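Local coordinates for extracellular solute-binding protein family 1 (Alicyclobacillus acidocaldarius subsp. acidocaldarius, PDB 4OVJ) that probably binds a small solute outside the cell and delivers it to an ABC-type membrane importer, as other family 1 extracellular solute-binding proteins do, at residues 163-166 / 167-171; 213-216 / 217-221. All coordinates share one frame; numbering follows the deposited sequence.

Contact 1 (163-166 / 167-171); sequences WADI and LEKVH
The indole of Trp163 carries Leu167 over one of its faces, one helical turn further along. Leu167 CG sits above the five-membered ring, 4.0 Å from its centroid and 13° off the ring normal, a CH-pi contact. Its two methyls divide the ring between them: CD1 lies 3.7 Å from Trp163 NE1, while CD2 is displaced toward the rim and comes within 3.7 Å of Trp163 CZ2. Phe148 meets the indole with its ring nearly parallel, Tyr153 meets it edge-to-face, and NE1 is hydrogen-bonded to Glu179. The indole can lie beside the next turn because its CG is anti to the backbone N (chi1 -175°), swung to the carbonyl side. With an alanine in place of the indole, Leu167 would probably lose the flat surface under its methyls and Glu179 its N-H partner. Beneath the side chains run i to i+4 backbone bonds, exemplified by Leu167 N to Trp163 O at 2.8 Å, close to straight at 167°. A turn on, Ile166 CG2 approaches Val170 CG2 at 4.2 Å, a looser apolar touch. The exposed side chains of Asp165 and Lys169 extend on the outward flank. In the fold, Ile166, Leu167 and Val170 rest on Phe148 of helix 145-149; from helix 211-226, Tyr220 meets Trp163 and Ala164, and Leu224 meets Ala164 and Leu167, so that Leu167 touches both helices.

Contact 2 (213-216 / 217-221); sequences TLVS and YLNYW
Two successive turns of helix 211-226 illustrate how a serine inside a helix can add its hydroxyl to the regular backbone bonding. Tyr217 N reaches Thr213 O at 3.3 Å, a rather long i to i+4 bond, and the next one, Leu218 N to Leu214 O, is shorter at 2.9 Å and nearly straight at 169°. Ser216 OG is a second donor to Thr213 O, at 3.0 Å, and comes from the same face of the carbonyl plane as Tyr217 N. The hydroxyl stands well above that plane, 39° out of it, so this bond does not follow a lone pair. A chi1 of 67° puts OG between the backbone N and the carbonyl carbon of its own residue, from where it can bend back toward the preceding turn. Trp191 NE1 is a further hydrogen-bond partner of this hydroxyl.

On another flank Leu214 lies against the next turn. Its CD1 is 4.0 Å from Leu218 CG and approaches the Tyr217 ring obliquely, 4.2 Å from CD2. The whole belongs to the helical part of a periplasmic-binding-protein-like fold, in which two later helices pack against these residues. From helix 377-392, Met387 touches Leu214 and Leu218, and Phe384 touches Leu214 and Tyr217; from helix 398-414, Ala402 meets Leu214 and Val215, and Pro398 meets Leu218 and Asn219. Val215 and Asn219 run side by side, pointing the same way, with Val215 CG1 3.4 Å from Asn219 ND2. Tyr217 OH is hydrogen-bonded to Thr187 and Ser184.

Overall arrangement
Contacts 1 and 2 follow each other along the chain and are the same kind of element, a stretch of helix whose side chains pack one turn apart. Their centres lie about 18 Å from each other, on the same side of the chain's centre, from which they stand about 27 and 23 Å. Tyr220 joins them: its OH is 3.6 Å from Trp163 CD1 and equally far from Ala164 N, both packing distances, while its hydrogen bond goes to Trp160 O on the first helix. Glu179 also touches Trp221, so both helices meet one loop residue. The pair thus documents helix-to-helix packing between 160-174 and 211-226.

Contact 1 (163-166 / 167-171)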
# COMPACT_ATOMS: atom_id res chain seq x y z
N TRP A 163 -22.64 -5.53 3.03
CA TRP A 163 -22.11 -4.36 3.67
C TRP A 163 -23.09 -3.18 3.62
O TRP A 163 -23.32 -2.53 4.63
CB TRP A 163 -20.77 -3.99 3.02
CG TRP A 163 -20.05 -2.87 3.67
CD1 TRP A 163 -19.63 -1.72 3.06
CD2 TRP A 163 -19.63 -2.78 5.04
NE1 TRP A 163 -18.96 -0.93 3.96
CE2 TRP A 163 -18.94 -1.55 5.18
CE3 TRP A 163 -19.74 -3.62 6.15
CZ2 TRP A 163 -18.39 -1.15 6.38
CZ3 TRP A 163 -19.18 -3.21 7.35
CH2 TRP A 163 -18.53 -1.98 7.46
N ALA A 164 -23.68 -2.92 2.46
CA ALA A 164 -24.67 -1.84 2.33
C ALA A 164 -25.85 -2.04 3.29
O ALA A 164 -26.31 -1.09 3.92
CB ALA A 164 -25.16 -1.72 0.90
N ASP A 165 -26.27 -3.30 3.46
CA ASP A 165 -27.34 -3.61 4.42
C ASP A 165 -26.91 -3.33 5.86
O ASP A 165 -27.67 -2.77 6.66
CB ASP A 165 -27.75 -5.08 4.27
CG ASP A 165 -29.16 -5.33 4.74
OD1 ASP A 165 -30.10 -4.87 4.05
OD2 ASP A 165 -29.33 -6.00 5.78
N ILE A 166 -25.68 -3.71 6.18
CA ILE A 166 -25.13 -3.45 7.51
C ILE A 166 -25.04 -1.94 7.77
O ILE A 166 -25.43 -1.47 8.83
CB ILE A 166 -23.75 -4.13 7.70
CG1 ILE A 166 -23.94 -5.66 7.78
CG2 ILE A 166 -23.07 -3.59 8.93
CD1 ILE A 166 -22.70 -6.47 7.42
N LEU A 167 -24.54 -1.19 6.79
CA LEU A 167 -24.43 0.25 6.92
C LEU A 167 -25.80 0.88 7.17
O LEU A 167 -25.94 1.76 8.04
CB LEU A 167 -23.79 0.86 5.66
CG LEU A 167 -22.33 0.52 5.36
CD1 LEU A 167 -21.92 1.25 4.09
CD2 LEU A 167 -21.44 0.91 6.53
N GLU A 168 -26.81 0.43 6.44
CA GLU A 168 -28.17 0.92 6.66
C GLU A 168 -28.63 0.67 8.09
O GLU A 168 -29.21 1.56 8.71
CB GLU A 168 -29.14 0.33 5.64
CG GLU A 168 -28.94 0.87 4.23
CD GLU A 168 -29.79 0.17 3.18
OE1 GLU A 168 -31.03 0.26 3.25
OE2 GLU A 168 -29.22 -0.45 2.26
N LYS A 169 -28.34 -0.52 8.61
CA LYS A 169 -28.73 -0.87 9.98
C LYS A 169 -28.00 -0.04 11.03
O LYS A 169 -28.60 0.41 12.01
CB LYS A 169 -28.51 -2.36 10.24
CG LYS A 169 -29.39 -3.27 9.39
CD LYS A 169 -30.84 -3.29 9.88
CE LYS A 169 -31.59 -4.48 9.29
NZ LYS A 169 -32.97 -4.59 9.83
N VAL A 170 -26.71 0.19 10.82
CA VAL A 170 -25.92 1.03 11.73
C VAL A 170 -26.48 2.46 11.75
O VAL A 170 -26.70 3.04 12.81
CB VAL A 170 -24.43 1.02 11.37
CG1 VAL A 170 -23.66 1.98 12.26
CG2 VAL A 170 -23.86 -0.39 11.51
N HIS A 171 -26.70 3.01 10.56
CA HIS A 171 -27.25 4.37 10.43
C HIS A 171 -28.59 4.49 11.15
O HIS A 171 -28.84 5.50 11.84
CB HIS A 171 -27.42 4.71 8.96
CG HIS A 171 -28.13 6.00 8.72
ND1 HIS A 171 -27.63 7.21 9.15
CD2 HIS A 171 -29.30 6.27 8.09
CE1 HIS A 171 -28.46 8.17 8.79
NE2 HIS A 171 -29.48 7.63 8.15

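Contact 2 (213-216 / 217-221)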
# COMPACT_ATOMS: atom_id res chain seq x y z
N THR A 213 -18.49 -1.06 -15.44
CA THR A 213 -17.80 -1.29 -14.18
C THR A 213 -17.72 -0.02 -13.33
O THR A 213 -17.95 -0.04 -12.11
CB THR A 213 -16.39 -1.79 -14.47
OG1 THR A 213 -16.50 -3.01 -15.22
CG2 THR A 213 -15.60 -2.02 -13.18
N LEU A 214 -17.42 1.10 -13.97
CA LEU A 214 -17.36 2.37 -13.25
C LEU A 214 -18.75 2.84 -12.83
O LEU A 214 -18.93 3.29 -11.71
CB LEU A 214 -16.66 3.44 -14.08
CG LEU A 214 -16.57 4.85 -13.49
CD1 LEU A 214 -15.99 4.81 -12.10
CD2 LEU A 214 -15.72 5.70 -14.43
N VAL A 215 -19.73 2.71 -13.71
CA VAL A 215 -21.09 3.13 -13.36
C VAL A 215 -21.65 2.31 -12.19
O VAL A 215 -22.33 2.86 -11.32
CB VAL A 215 -22.04 3.09 -14.58
CG1 VAL A 215 -23.48 3.34 -14.16
CG2 VAL A 215 -21.61 4.14 -15.58
N SER A 216 -21.36 1.01 -12.15
CA SER A 216 -21.87 0.19 -11.04
C SER A 216 -21.25 0.63 -9.71
O SER A 216 -21.92 0.66 -8.67
CB SER A 216 -21.69 -1.31 -11.31
OG SER A 216 -20.33 -1.68 -11.33
N TYR A 217 -19.97 1.00 -9.74
CA TYR A 217 -19.29 1.53 -8.55
C TYR A 217 -19.92 2.85 -8.13
O TYR A 217 -20.28 3.05 -6.96
CB TYR A 217 -17.83 1.73 -8.89
CG TYR A 217 -16.96 2.49 -7.93
CD1 TYR A 217 -16.31 1.84 -6.89
CD2 TYR A 217 -16.70 3.83 -8.11
CE1 TYR A 217 -15.45 2.51 -6.04
CE2 TYR A 217 -15.85 4.51 -7.27
CZ TYR A 217 -15.23 3.85 -6.24
OH TYR A 217 -14.36 4.52 -5.43
N LEU A 218 -20.08 3.75 -9.07
CA LEU A 218 -20.68 5.05 -8.75
C LEU A 218 -22.10 4.90 -8.20
O LEU A 218 -22.48 5.60 -7.26
CB LEU A 218 -20.66 5.95 -9.97
CG LEU A 218 -19.29 6.37 -10.49
CD1 LEU A 218 -19.49 7.09 -11.81
CD2 LEU A 218 -18.52 7.24 -9.51
N ASN A 219 -22.88 3.99 -8.79
CA ASN A 219 -24.25 3.75 -8.34
C ASN A 219 -24.32 3.17 -6.96
O ASN A 219 -25.25 3.50 -6.20
CB ASN A 219 -24.99 2.83 -9.30
CG ASN A 219 -25.57 3.57 -10.48
OD1 ASN A 219 -25.87 4.76 -10.38
ND2 ASN A 219 -25.74 2.88 -11.60
N TYR A 220 -23.36 2.32 -6.62
CA TYR A 220 -23.30 1.73 -5.29
C TYR A 220 -23.24 2.83 -4.25
O TYR A 220 -24.04 2.86 -3.32
CB TYR A 220 -22.09 0.81 -5.16
CG TYR A 220 -21.94 0.21 -3.79
CD1 TYR A 220 -22.69 -0.90 -3.42
CD2 TYR A 220 -21.05 0.75 -2.85
CE1 TYR A 220 -22.56 -1.45 -2.17
CE2 TYR A 220 -20.91 0.18 -1.60
CZ TYR A 220 -21.67 -0.92 -1.26
OH TYR A 220 -21.55 -1.50 -0.02
N TRP A 221 -22.30 3.75 -4.42
CA TRP A 221 -22.14 4.84 -3.45
C TRP A 221 -23.29 5.84 -3.53
O TRP A 221 -23.73 6.36 -2.50
CB TRP A 221 -20.80 5.54 -3.61
CG TRP A 221 -19.66 4.60 -3.31
CD1 TRP A 221 -18.91 3.91 -4.21
CD2 TRP A 221 -19.19 4.22 -2.02
NE1 TRP A 221 -17.99 3.12 -3.56
CE2 TRP A 221 -18.14 3.30 -2.21
CE3 TRP A 221 -19.54 4.58 -0.71
CZ2 TRP A 221 -17.44 2.74 -1.15
CZ3 TRP A 221 -18.85 4.01 0.35
CH2 TRP A 221 -17.80 3.11 0.12